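Local coordinates for mandelate racemase/muconate lactonizing enzyme/Enolase superfamily (Rhodobacter sphaeroides, PDB 2HZG), which is of unknown function but belongs to the enolase superfamily, pairing a capping N-terminal domain with a TIM-type barrel that holds a sodium ion, at residues I52-C57 against M94-A99; S68-G73 against A87-N92; F142-Q147 against W168-R173; Q182-R187 against D219-L224; G272-D277 against R297-V302. One frame throughout, in Å; residues are numbered along the deposited sequence. Where two conformers were deposited one is given.

Contact 1: I52-C57 against M94-A99; sequences IAAFVC and MDLLQA
The last turn of helix 48-56 faces the linker that leads into helix 99-118. C57 is the first residue to leave the helical conformation. In the linker, L96 to A99 form a type I beta turn, closed by A99 N donating to L96 O. The two backbones come nearest at A54 and A99, with 6.0 Å between their CA atoms. No hydrogen bond crosses; the contact is van der Waals packing. A54 CB points into the turn and sits 3.9 Å from L96 CD1 and 3.9 Å from Q98 CB. L96 has CG anti to its backbone N (chi1 168°), which brings both methyls up to the helix end. CD1 takes the A54 methyl, while L96 CD2 lies 3.5 Å from A54 O and 3.9 Å from C57 SG. Q98 offers only its aliphatic CB and CG to A54. Its chain then bends, so that NE2 bonds S51 OG and OE1 bonds the backbone N of Q98 of the second subunit. The contact is buried and borders the interface with the second subunit. On other sides of helix 48-56, I52 and F55 pack on strand 5-14, and F55 also reaches M102 and I106 of helix 99-118.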
# COMPACT_ATOMS: atom_id res chain seq x y z
N ILE A 52 -4.71 2.20 -13.91
CA ILE A 52 -5.14 3.22 -14.88
C ILE A 52 -5.89 4.36 -14.17
O ILE A 52 -5.65 5.53 -14.45
CB ILE A 52 -6.06 2.62 -16.00
CG1 ILE A 52 -5.27 1.70 -16.94
CG2 ILE A 52 -6.75 3.76 -16.79
CD1 ILE A 52 -6.19 0.71 -17.75
N ALA A 53 -6.79 4.00 -13.24
CA ALA A 53 -7.49 5.01 -12.44
C ALA A 53 -6.54 5.93 -11.66
O ALA A 53 -6.74 7.14 -11.64
CB ALA A 53 -8.53 4.37 -11.51
N ALA A 54 -5.49 5.36 -11.06
CA ALA A 54 -4.43 6.14 -10.41
C ALA A 54 -3.74 7.11 -11.38
O ALA A 54 -3.35 8.21 -11.00
CB ALA A 54 -3.38 5.21 -9.70
N PHE A 55 -3.59 6.70 -12.63
CA PHE A 55 -2.99 7.58 -13.66
C PHE A 55 -3.83 8.80 -14.05
O PHE A 55 -3.28 9.89 -14.27
CB PHE A 55 -2.61 6.80 -14.94
CG PHE A 55 -1.62 7.52 -15.79
CD1 PHE A 55 -0.33 7.75 -15.33
CD2 PHE A 55 -2.00 8.05 -17.03
CE1 PHE A 55 0.58 8.46 -16.10
CE2 PHE A 55 -1.08 8.76 -17.81
CZ PHE A 55 0.20 8.97 -17.34
N VAL A 56 -5.15 8.63 -14.14
CA VAL A 56 -6.02 9.65 -14.75
C VAL A 56 -7.05 10.30 -13.82
O VAL A 56 -7.78 11.17 -14.27
CB VAL A 56 -6.81 9.09 -15.98
CG1 VAL A 56 -5.81 8.55 -17.05
CG2 VAL A 56 -7.82 7.98 -15.55
N CYS A 57 -7.16 9.85 -12.57
CA CYS A 57 -8.26 10.30 -11.72
C CYS A 57 -8.28 11.82 -11.50
O CYS A 57 -7.24 12.46 -11.52
CB CYS A 57 -8.23 9.59 -10.35
SG CYS A 57 -6.70 9.77 -9.45
N MET A 94 1.12 11.01 -3.03
CA MET A 94 1.37 10.36 -1.74
C MET A 94 0.14 9.66 -1.14
O MET A 94 0.25 8.53 -0.64
CB MET A 94 1.96 11.37 -0.74
CG MET A 94 2.24 10.81 0.66
SD MET A 94 2.73 12.17 1.75
CE MET A 94 1.18 12.98 2.13
N ASP A 95 -1.03 10.31 -1.19
CA ASP A 95 -2.24 9.77 -0.56
C ASP A 95 -3.05 8.87 -1.50
O ASP A 95 -4.19 8.44 -1.17
CB ASP A 95 -3.12 10.92 -0.04
CG ASP A 95 -2.57 11.58 1.23
OD1 ASP A 95 -1.49 11.20 1.72
OD2 ASP A 95 -3.25 12.51 1.74
N LEU A 96 -2.47 8.59 -2.66
CA LEU A 96 -3.07 7.72 -3.65
C LEU A 96 -2.36 6.37 -3.50
O LEU A 96 -1.25 6.17 -4.03
CB LEU A 96 -2.93 8.35 -5.05
CG LEU A 96 -3.21 7.58 -6.34
CD1 LEU A 96 -4.27 6.50 -6.18
CD2 LEU A 96 -3.54 8.55 -7.49
N LEU A 97 -2.97 5.47 -2.74
CA LEU A 97 -2.30 4.22 -2.34
C LEU A 97 -1.78 3.40 -3.53
O LEU A 97 -0.68 2.87 -3.48
CB LEU A 97 -3.22 3.38 -1.43
CG LEU A 97 -2.68 2.04 -0.86
CD1 LEU A 97 -1.33 2.20 -0.19
CD2 LEU A 97 -3.74 1.39 0.10
N GLN A 98 -2.57 3.34 -4.60
CA GLN A 98 -2.22 2.59 -5.82
C GLN A 98 -0.99 3.15 -6.56
O GLN A 98 -0.40 2.43 -7.38
CB GLN A 98 -3.41 2.56 -6.79
CG GLN A 98 -3.27 1.60 -8.00
CD GLN A 98 -3.39 0.12 -7.62
OE1 GLN A 98 -3.89 -0.21 -6.55
NE2 GLN A 98 -2.96 -0.77 -8.50
N ALA A 99 -0.60 4.39 -6.26
CA ALA A 99 0.41 5.08 -7.10
C ALA A 99 1.70 4.29 -7.45
O ALA A 99 2.09 4.28 -8.61
CB ALA A 99 0.75 6.47 -6.54

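Contact 2: S68-G73 against A87-N92; sequences SDSVLG and ALVGYN
The firm hydrogen bond across the contact joins the 3-10 segment at S68-S70 to the last turns of helix 79-92. N92 ND2 donates to S70 OG over 2.9 Å, with an N-H...O angle of 149°. The hydroxyl lies close to the amide plane of N92, about 18° out of it. S70 OG is set anti to its own carbonyl carbon (chi1 -63°), and N92 CG likewise. The hydroxyl lies against N92 CB while ND2 turns onto it. S70 OG also lies 3.5 Å from L88 O, at most a weak interaction. The hydroxyl thus sits over the C-terminal turns of the helix. This is helix-to-loop packing within the N-terminal capping domain of the enolase superfamily, where the 3-10 turn precedes helix 79-92 in the chain. Apolar groups pack beside the polar pair. S70 CB presses on V89 CG2 at 3.5 Å, the tightest of them. L88 CG, anti to its backbone N, sets a carbon against the hydroxyl, 3.7 Å from S70 OG. V71 and V89 cross obliquely, with V71 CG2 3.9 Å from V89 CG2. Both valines continue into the domain core: V71 also touches I5 and V8 of strand 5-14 and I106 of helix 99-118, and V89 touches L103 of that helix.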
# COMPACT_ATOMS: atom_id res chain seq x y z
N SER A 68 -0.46 11.03 -13.72
CA SER A 68 -0.18 11.76 -14.96
C SER A 68 0.29 13.21 -14.76
O SER A 68 1.04 13.74 -15.58
CB SER A 68 -1.42 11.78 -15.85
OG SER A 68 -2.45 12.52 -15.23
N ASP A 69 -0.19 13.84 -13.69
CA ASP A 69 0.20 15.22 -13.33
C ASP A 69 1.70 15.38 -13.10
O ASP A 69 2.25 16.47 -13.29
CB ASP A 69 -0.53 15.69 -12.06
CG ASP A 69 -1.93 16.22 -12.33
OD1 ASP A 69 -2.40 16.20 -13.48
OD2 ASP A 69 -2.57 16.67 -11.36
N SER A 70 2.34 14.31 -12.64
CA SER A 70 3.77 14.34 -12.32
C SER A 70 4.64 13.76 -13.43
O SER A 70 5.86 13.66 -13.27
CB SER A 70 4.03 13.56 -11.03
OG SER A 70 3.36 14.18 -9.94
N VAL A 71 4.01 13.33 -14.52
CA VAL A 71 4.71 12.60 -15.57
C VAL A 71 4.59 13.31 -16.94
O VAL A 71 5.61 13.62 -17.57
CB VAL A 71 4.21 11.12 -15.66
CG1 VAL A 71 4.93 10.37 -16.81
CG2 VAL A 71 4.42 10.37 -14.33
N LEU A 72 3.36 13.55 -17.40
CA LEU A 72 3.14 14.22 -18.69
C LEU A 72 3.76 15.59 -18.69
O LEU A 72 3.53 16.37 -17.77
CB LEU A 72 1.64 14.34 -19.02
CG LEU A 72 0.93 13.09 -19.54
CD1 LEU A 72 -0.54 13.44 -19.86
CD2 LEU A 72 1.63 12.54 -20.80
N GLY A 73 4.56 15.87 -19.71
CA GLY A 73 5.13 17.22 -19.89
C GLY A 73 6.45 17.37 -19.18
O GLY A 73 7.12 18.40 -19.31
N ALA A 87 10.25 10.79 -7.64
CA ALA A 87 10.06 11.57 -6.40
C ALA A 87 8.84 12.50 -6.47
O ALA A 87 8.13 12.66 -5.48
CB ALA A 87 11.33 12.36 -6.07
N LEU A 88 8.61 13.10 -7.63
CA LEU A 88 7.44 13.97 -7.85
C LEU A 88 6.13 13.20 -7.70
O LEU A 88 5.21 13.64 -7.02
CB LEU A 88 7.50 14.65 -9.24
CG LEU A 88 6.64 15.90 -9.46
CD1 LEU A 88 6.86 16.99 -8.40
CD2 LEU A 88 6.94 16.48 -10.85
N VAL A 89 6.04 12.04 -8.34
CA VAL A 89 4.88 11.14 -8.15
C VAL A 89 4.74 10.79 -6.68
O VAL A 89 3.65 10.85 -6.15
CB VAL A 89 5.00 9.85 -9.00
CG1 VAL A 89 3.90 8.83 -8.61
CG2 VAL A 89 4.96 10.18 -10.50
N GLY A 90 5.85 10.42 -6.02
CA GLY A 90 5.88 10.12 -4.59
C GLY A 90 5.29 11.22 -3.72
O GLY A 90 4.62 10.96 -2.73
N TYR A 91 5.53 12.48 -4.10
CA TYR A 91 5.02 13.60 -3.35
C TYR A 91 3.58 13.93 -3.74
O TYR A 91 2.69 13.96 -2.86
CB TYR A 91 5.94 14.83 -3.53
CG TYR A 91 5.45 16.06 -2.79
CD1 TYR A 91 5.72 16.22 -1.42
CD2 TYR A 91 4.71 17.05 -3.44
CE1 TYR A 91 5.26 17.34 -0.73
CE2 TYR A 91 4.25 18.17 -2.76
CZ TYR A 91 4.54 18.31 -1.40
OH TYR A 91 4.08 19.42 -0.72
N ASN A 92 3.34 14.17 -5.04
CA ASN A 92 2.03 14.62 -5.54
C ASN A 92 0.94 13.56 -5.44
O ASN A 92 -0.25 13.89 -5.42
CB ASN A 92 2.12 15.05 -7.02
CG ASN A 92 2.80 16.41 -7.20
OD1 ASN A 92 2.94 17.18 -6.26
ND2 ASN A 92 3.19 16.72 -8.45

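Contact 3: F142-Q147 against W168-R173; sequences FGDTPQ and WGPIGR
The F142 ring is the main flat group here. I171 CD1 lies over one face, offset toward the rim, 3.9 Å from the ring centroid and 18° off the ring normal, a CH-pi contact. The rest of the I171 side chain follows the same ring: CG1 is 3.6 Å from F142 CE2, and CB and the CG2 branch lie near F142 CD2. I171 has CG1 anti to its backbone N (chi1 -151°), and its chain crosses the phenyl obliquely. W168 O approaches the ring at a slant, 3.4 Å from F142 CD2. The same oxygen accepts from I171 N, closing a type II' turn from W168 to I171. That turn brings carbonyl and isoleucine together on the phenylalanine. F166 also meets the F142 ring, with the planes at about 30°. P170 packs on the backbone of F142 and G143. P170 CD is 3.3 Å from G143 O and 4.0 Å from F142 CB. G169, at positive phi, has no side chain, which lets its CA pass F142 O at 3.9 Å. No hydrogen bond joins the two segments. G143 O instead accepts from Q182 NE2 of helix 176-190. A type II turn, P170 to R173, follows. R173 NH1 bonds Y91 OH of the second subunit. The two neighbouring loops follow strands 135-141 and 163-167 at their C-terminal ends, the end that carries the active site in TIM barrels. The W168 side chain lies about 4 Å from a bound sodium ion.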
# COMPACT_ATOMS: atom_id res chain seq x y z
N PHE A 142 2.46 -25.21 -7.81
CA PHE A 142 2.06 -26.54 -7.36
C PHE A 142 0.83 -27.03 -8.13
O PHE A 142 -0.13 -26.27 -8.30
CB PHE A 142 1.72 -26.54 -5.86
CG PHE A 142 2.92 -26.60 -4.97
CD1 PHE A 142 3.63 -27.79 -4.82
CD2 PHE A 142 3.33 -25.47 -4.25
CE1 PHE A 142 4.74 -27.87 -4.01
CE2 PHE A 142 4.44 -25.54 -3.40
CZ PHE A 142 5.16 -26.75 -3.29
N GLY A 143 0.86 -28.29 -8.58
CA GLY A 143 -0.31 -28.94 -9.14
C GLY A 143 -1.36 -29.16 -8.07
O GLY A 143 -1.05 -29.09 -6.87
N ASP A 144 -2.59 -29.41 -8.48
CA ASP A 144 -3.68 -29.68 -7.54
C ASP A 144 -3.50 -31.02 -6.83
O ASP A 144 -4.11 -31.24 -5.78
CB ASP A 144 -5.04 -29.60 -8.26
CG ASP A 144 -5.38 -28.16 -8.72
OD1 ASP A 144 -4.64 -27.21 -8.36
OD2 ASP A 144 -6.39 -27.99 -9.44
N THR A 145 -2.68 -31.90 -7.39
CA THR A 145 -2.38 -33.18 -6.74
C THR A 145 -0.87 -33.31 -6.76
O THR A 145 -0.20 -32.65 -7.57
CB THR A 145 -3.00 -34.39 -7.50
OG1 THR A 145 -2.45 -34.44 -8.82
CG2 THR A 145 -4.53 -34.28 -7.60
N PRO A 146 -0.31 -34.12 -5.85
CA PRO A 146 1.12 -34.35 -5.86
C PRO A 146 1.70 -34.91 -7.16
O PRO A 146 2.82 -34.54 -7.53
CB PRO A 146 1.31 -35.35 -4.70
CG PRO A 146 0.21 -35.01 -3.77
CD PRO A 146 -0.95 -34.78 -4.69
N GLN A 147 0.98 -35.81 -7.84
CA GLN A 147 1.51 -36.36 -9.08
C GLN A 147 1.67 -35.26 -10.16
O GLN A 147 2.67 -35.25 -10.90
CB GLN A 147 0.63 -37.50 -9.62
CG GLN A 147 1.25 -38.19 -10.84
CD GLN A 147 2.47 -39.01 -10.45
OE1 GLN A 147 2.53 -39.55 -9.34
NE2 GLN A 147 3.45 -39.11 -11.37
N TRP A 168 2.20 -21.63 -4.33
CA TRP A 168 0.74 -21.47 -4.36
C TRP A 168 0.02 -22.80 -4.66
O TRP A 168 0.37 -23.85 -4.09
CB TRP A 168 0.34 -20.38 -5.37
CG TRP A 168 1.02 -19.03 -5.18
CD1 TRP A 168 2.25 -18.64 -5.66
CD2 TRP A 168 0.50 -17.89 -4.48
NE1 TRP A 168 2.52 -17.34 -5.30
CE2 TRP A 168 1.46 -16.85 -4.58
CE3 TRP A 168 -0.69 -17.64 -3.79
CZ2 TRP A 168 1.27 -15.59 -4.01
CZ3 TRP A 168 -0.89 -16.37 -3.22
CH2 TRP A 168 0.08 -15.37 -3.34
N GLY A 169 -0.98 -22.76 -5.54
CA GLY A 169 -1.87 -23.92 -5.71
C GLY A 169 -2.44 -24.27 -4.33
O GLY A 169 -2.86 -23.37 -3.59
N PRO A 170 -2.46 -25.57 -3.97
CA PRO A 170 -3.02 -25.93 -2.65
C PRO A 170 -2.07 -25.84 -1.46
O PRO A 170 -2.46 -26.21 -0.34
CB PRO A 170 -3.46 -27.39 -2.85
CG PRO A 170 -2.53 -27.93 -3.91
CD PRO A 170 -2.08 -26.75 -4.77
N ILE A 171 -0.83 -25.38 -1.66
CA ILE A 171 0.16 -25.47 -0.61
C ILE A 171 -0.31 -24.64 0.61
O ILE A 171 -0.89 -23.56 0.45
CB ILE A 171 1.60 -25.09 -1.10
CG1 ILE A 171 2.68 -25.82 -0.29
CG2 ILE A 171 1.79 -23.55 -1.20
CD1 ILE A 171 2.70 -27.37 -0.55
N GLY A 172 -0.12 -25.21 1.80
CA GLY A 172 -0.45 -24.57 3.06
C GLY A 172 -1.93 -24.38 3.34
O GLY A 172 -2.27 -23.87 4.39
N ARG A 173 -2.80 -24.79 2.42
CA ARG A 173 -4.24 -24.56 2.57
C ARG A 173 -4.93 -25.54 3.53
O ARG A 173 -6.01 -25.25 4.05
CB ARG A 173 -4.96 -24.61 1.21
CG ARG A 173 -4.48 -23.53 0.24
CD ARG A 173 -5.44 -23.32 -0.93
NE ARG A 173 -6.54 -22.44 -0.55
CZ ARG A 173 -6.48 -21.11 -0.56
NH1 ARG A 173 -5.36 -20.49 -0.94
NH2 ARG A 173 -7.54 -20.40 -0.20

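Contact 4: Q182-R187 against D219-L224; sequences QIMAAR and DAAGVL
Two outer helices of the TIM-type barrel meet here: the middle of helix 176-190 and the end of helix 215-220, which finishes in a Schellman motif at G222. Along the first segment, I183 is the first residue to touch. Its CG2, anti to the backbone N, reaches A221 CB at 3.5 Å and V223 CG2 at 4.0 Å. The I183 and V223 side chains cross at about a right angle. M184 starts off to one side of the contact, but bends at chi2 and chi3 so that its methyl swings across. M184 CE then lies 3.7 Å from A220 CB and equally near the A221 methyl. I183 and M184 touch that A221 methyl from two directions about a right angle apart. One turn on, R187 carries the polar part. CG is anti to the backbone N (chi1 177°), and the chain bends at chi2 and chi3 to lay the guanidinium edge on the helix end. G222 is at positive phi, as the motif requires, and G222 N bonds back to D219 O. R187 NH1 has separate partners, G191 O and G194 O, so the guanidinium also ties the loop before strand 195-199 to this helix end. Water 1 donates to G222 O and makes a weak bond with R187 NH2. The arginine charge would probably offset the negative end of the helix dipole there. A221 O is gripped side-on by two nitrogens of one group: R187 NE at 2.8 Å (156° at the hydrogen), standing above the carbonyl plane, and R187 NH2 at 3.0 Å, lying in that plane.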
# COMPACT_ATOMS: atom_id res chain seq x y z
N GLN A 182 3.04 -32.96 -1.46
CA GLN A 182 3.35 -32.04 -2.56
C GLN A 182 4.85 -31.77 -2.68
O GLN A 182 5.41 -31.82 -3.77
CB GLN A 182 2.59 -30.72 -2.35
CG GLN A 182 1.12 -30.79 -2.65
CD GLN A 182 0.82 -30.75 -4.15
OE1 GLN A 182 1.72 -30.76 -4.98
NE2 GLN A 182 -0.46 -30.71 -4.50
N ILE A 183 5.48 -31.47 -1.56
CA ILE A 183 6.89 -31.07 -1.52
C ILE A 183 7.79 -32.26 -1.87
O ILE A 183 8.76 -32.12 -2.61
CB ILE A 183 7.23 -30.42 -0.14
CG1 ILE A 183 6.51 -29.06 -0.01
CG2 ILE A 183 8.73 -30.24 0.04
CD1 ILE A 183 6.43 -28.51 1.44
N MET A 184 7.46 -33.43 -1.32
CA MET A 184 8.18 -34.66 -1.63
C MET A 184 8.04 -35.06 -3.10
O MET A 184 9.01 -35.52 -3.71
CB MET A 184 7.72 -35.80 -0.72
CG MET A 184 8.14 -35.61 0.74
SD MET A 184 9.91 -35.36 0.93
CE MET A 184 9.92 -34.32 2.39
N ALA A 185 6.86 -34.86 -3.66
CA ALA A 185 6.61 -35.10 -5.09
C ALA A 185 7.44 -34.15 -5.98
O ALA A 185 8.03 -34.58 -6.96
CB ALA A 185 5.12 -35.00 -5.41
N ALA A 186 7.52 -32.87 -5.59
CA ALA A 186 8.45 -31.92 -6.24
C ALA A 186 9.90 -32.42 -6.21
O ALA A 186 10.59 -32.44 -7.25
CB ALA A 186 8.34 -30.53 -5.59
N ARG A 187 10.37 -32.84 -5.04
CA ARG A 187 11.70 -33.40 -4.91
C ARG A 187 11.85 -34.67 -5.78
O ARG A 187 12.88 -34.86 -6.44
CB ARG A 187 12.05 -33.69 -3.44
CG ARG A 187 13.42 -34.36 -3.19
CD ARG A 187 14.60 -33.68 -3.89
NE ARG A 187 15.00 -32.44 -3.25
CZ ARG A 187 15.85 -31.56 -3.76
NH1 ARG A 187 16.41 -31.76 -4.96
NH2 ARG A 187 16.15 -30.45 -3.08
N ASP A 219 12.94 -29.36 5.26
CA ASP A 219 14.33 -29.78 5.44
C ASP A 219 14.55 -31.21 4.92
O ASP A 219 15.58 -31.49 4.32
CB ASP A 219 14.79 -29.63 6.90
CG ASP A 219 15.22 -28.19 7.25
OD1 ASP A 219 15.28 -27.31 6.35
OD2 ASP A 219 15.50 -27.94 8.45
N ALA A 220 13.57 -32.10 5.12
CA ALA A 220 13.67 -33.48 4.62
C ALA A 220 13.77 -33.51 3.08
O ALA A 220 14.47 -34.35 2.52
CB ALA A 220 12.48 -34.33 5.13
N ALA A 221 13.07 -32.59 2.42
CA ALA A 221 13.13 -32.45 0.96
C ALA A 221 14.32 -31.62 0.48
O ALA A 221 14.49 -31.41 -0.72
CB ALA A 221 11.82 -31.86 0.43
N GLY A 222 15.13 -31.13 1.41
CA GLY A 222 16.34 -30.36 1.11
C GLY A 222 16.02 -29.02 0.44
O GLY A 222 16.79 -28.54 -0.39
N VAL A 223 14.89 -28.43 0.82
CA VAL A 223 14.45 -27.15 0.25
C VAL A 223 15.38 -25.98 0.64
O VAL A 223 15.77 -25.81 1.81
CB VAL A 223 12.97 -26.86 0.61
CG1 VAL A 223 12.51 -25.48 0.09
CG2 VAL A 223 12.06 -27.96 0.04
N LEU A 224 15.76 -25.20 -0.36
CA LEU A 224 16.67 -24.06 -0.17
C LEU A 224 16.02 -22.90 0.61
O LEU A 224 16.61 -22.36 1.54
CB LEU A 224 17.20 -23.58 -1.53
CG LEU A 224 18.11 -22.33 -1.57
CD1 LEU A 224 19.44 -22.60 -0.86
CD2 LEU A 224 18.33 -21.85 -3.02
O HOH W 1 17.37 -27.65 -2.80

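Contact 5: G272-D277 against R297-V302; sequences GFIQID and RGITYV
Three backbone hydrogen bonds join the parallel strands 273-276 and 300-303. I274 N donates to T300 O and V302 N to I274 O, both at 2.9 Å. I276 N donates to V302 O at 3.0 Å. The first two run nearly along the C=O axis. I274 therefore bonds through both its N and its O to residues two apart on the partner strand, the usual parallel pattern. CA-H...O contacts fill the spaces, the shortest being Q275 CA to V302 O at 3.1 Å. The short segment axes lie 4.8 Å apart at an angle of 25°. Where the pairing starts, water 2 bridges G272 O and T300 N. F273, T300, Q275 and V302 share one face of the sheet. F273 lies side by side with T300, CD1 3.7 Å from T300 CB, and CD1 also nears V302 CG2. I274 and Y301 point to the other face. Y301 CG is anti to the backbone N (chi1 -178°), and its ring swings back to cross I276 at about a right angle. Y301 OH reaches I276 CB at 3.3 Å, and water 3 links that hydroxyl to I276 O. I274 CG2 touches both Y301 CD1 and I299 CG2. Further out, Q275 NE2 makes a weak bond to the sodium ligand E227. With helix 284-297 between them in the chain, the two strands form a beta-alpha-beta unit. Within the barrel, F273 and Q275 pack on strand 249-252, while I274 and Y301 lie against helix 284-297, and I274 and I299 also against helix 259-268.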
# COMPACT_ATOMS: atom_id res chain seq x y z
N GLY A 272 16.91 -14.62 4.31
CA GLY A 272 18.16 -14.90 3.62
C GLY A 272 18.17 -14.46 2.17
O GLY A 272 19.25 -14.34 1.58
N PHE A 273 16.99 -14.23 1.59
CA PHE A 273 16.86 -13.85 0.19
C PHE A 273 15.84 -12.72 0.08
O PHE A 273 14.72 -12.87 0.54
CB PHE A 273 16.39 -15.03 -0.71
CG PHE A 273 17.34 -16.22 -0.70
CD1 PHE A 273 18.32 -16.34 -1.69
CD2 PHE A 273 17.27 -17.18 0.31
CE1 PHE A 273 19.21 -17.43 -1.68
CE2 PHE A 273 18.16 -18.27 0.34
CZ PHE A 273 19.13 -18.39 -0.65
N ILE A 274 16.25 -11.61 -0.52
CA ILE A 274 15.31 -10.52 -0.82
C ILE A 274 14.95 -10.61 -2.30
O ILE A 274 15.82 -10.79 -3.15
CB ILE A 274 15.88 -9.12 -0.40
CG1 ILE A 274 14.84 -7.99 -0.58
CG2 ILE A 274 17.17 -8.76 -1.19
CD1 ILE A 274 13.73 -7.95 0.49
N GLN A 275 13.66 -10.55 -2.59
CA GLN A 275 13.14 -10.82 -3.92
C GLN A 275 12.28 -9.66 -4.33
O GLN A 275 11.29 -9.33 -3.67
CB GLN A 275 12.33 -12.12 -3.94
CG GLN A 275 13.07 -13.32 -3.32
CD GLN A 275 12.17 -14.51 -3.09
OE1 GLN A 275 11.15 -14.40 -2.39
NE2 GLN A 275 12.54 -15.65 -3.65
N ILE A 276 12.65 -9.04 -5.43
CA ILE A 276 12.06 -7.75 -5.79
C ILE A 276 11.44 -7.78 -7.18
O ILE A 276 12.06 -8.23 -8.14
CB ILE A 276 13.09 -6.60 -5.70
CG1 ILE A 276 13.67 -6.50 -4.28
CG2 ILE A 276 12.49 -5.28 -6.24
CD1 ILE A 276 12.67 -6.10 -3.19
N ASP A 277 10.21 -7.29 -7.25
CA ASP A 277 9.51 -7.13 -8.49
C ASP A 277 9.59 -5.67 -8.91
O ASP A 277 8.99 -4.81 -8.27
CB ASP A 277 8.04 -7.56 -8.32
CG ASP A 277 7.37 -7.82 -9.65
OD1 ASP A 277 7.43 -6.94 -10.52
OD2 ASP A 277 6.78 -8.89 -9.85
N ARG A 297 24.36 -5.59 3.31
CA ARG A 297 23.96 -6.57 4.32
C ARG A 297 24.41 -8.00 4.05
O ARG A 297 24.25 -8.86 4.91
CB ARG A 297 22.44 -6.58 4.45
CG ARG A 297 21.88 -5.42 5.22
CD ARG A 297 20.51 -5.03 4.68
NE ARG A 297 19.96 -3.89 5.42
CZ ARG A 297 20.23 -2.62 5.17
NH1 ARG A 297 19.70 -1.69 5.94
NH2 ARG A 297 21.06 -2.27 4.19
N GLY A 298 24.92 -8.27 2.86
CA GLY A 298 25.34 -9.62 2.52
C GLY A 298 24.15 -10.54 2.33
O GLY A 298 24.26 -11.75 2.52
N ILE A 299 23.01 -9.95 1.97
CA ILE A 299 21.80 -10.70 1.65
C ILE A 299 21.69 -10.89 0.14
O ILE A 299 21.82 -9.95 -0.63
CB ILE A 299 20.53 -10.01 2.24
CG1 ILE A 299 20.62 -9.98 3.79
CG2 ILE A 299 19.22 -10.72 1.77
CD1 ILE A 299 19.60 -9.10 4.48
N THR A 300 21.46 -12.13 -0.29
CA THR A 300 21.26 -12.45 -1.70
C THR A 300 20.01 -11.78 -2.27
O THR A 300 18.91 -11.90 -1.72
CB THR A 300 21.17 -13.96 -1.93
OG1 THR A 300 22.32 -14.60 -1.39
CG2 THR A 300 21.06 -14.28 -3.46
N TYR A 301 20.20 -11.06 -3.37
CA TYR A 301 19.12 -10.42 -4.10
C TYR A 301 18.69 -11.31 -5.27
O TYR A 301 19.53 -11.88 -5.96
CB TYR A 301 19.60 -9.05 -4.61
CG TYR A 301 18.57 -8.24 -5.35
CD1 TYR A 301 17.97 -7.12 -4.75
CD2 TYR A 301 18.25 -8.54 -6.68
CE1 TYR A 301 17.03 -6.35 -5.45
CE2 TYR A 301 17.31 -7.78 -7.39
CZ TYR A 301 16.71 -6.70 -6.76
OH TYR A 301 15.80 -5.95 -7.45
N VAL A 302 17.38 -11.44 -5.47
CA VAL A 302 16.83 -12.20 -6.58
C VAL A 302 15.69 -11.38 -7.14
O VAL A 302 15.01 -10.68 -6.39
CB VAL A 302 16.29 -13.63 -6.16
CG1 VAL A 302 16.16 -14.55 -7.38
CG2 VAL A 302 17.17 -14.31 -5.08
O HOH W 2 21.84 -14.20 1.88
O HOH W 3 14.51 -7.16 -9.36

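Overall arrangement
From the N terminus, contact 1 closes first over residues 52-99, and contact 2 (68-92) lies wholly within that loop. The two touch through F55 O and S68 N, tying together the helices and loop of the N-terminal domain. The other three follow in series and do not cross. Contact 3 joins the loops after strands 135-141 and 163-167. Contact 4 joins helices 176-190 and 215-220, and meets contact 3 through Q182. Contact 5 closes a beta-alpha-beta unit of the barrel and touches contact 4 through F273 and L224. The centres of contacts 1 and 4 are about 41 Å apart, on opposite sides of the chain's centre.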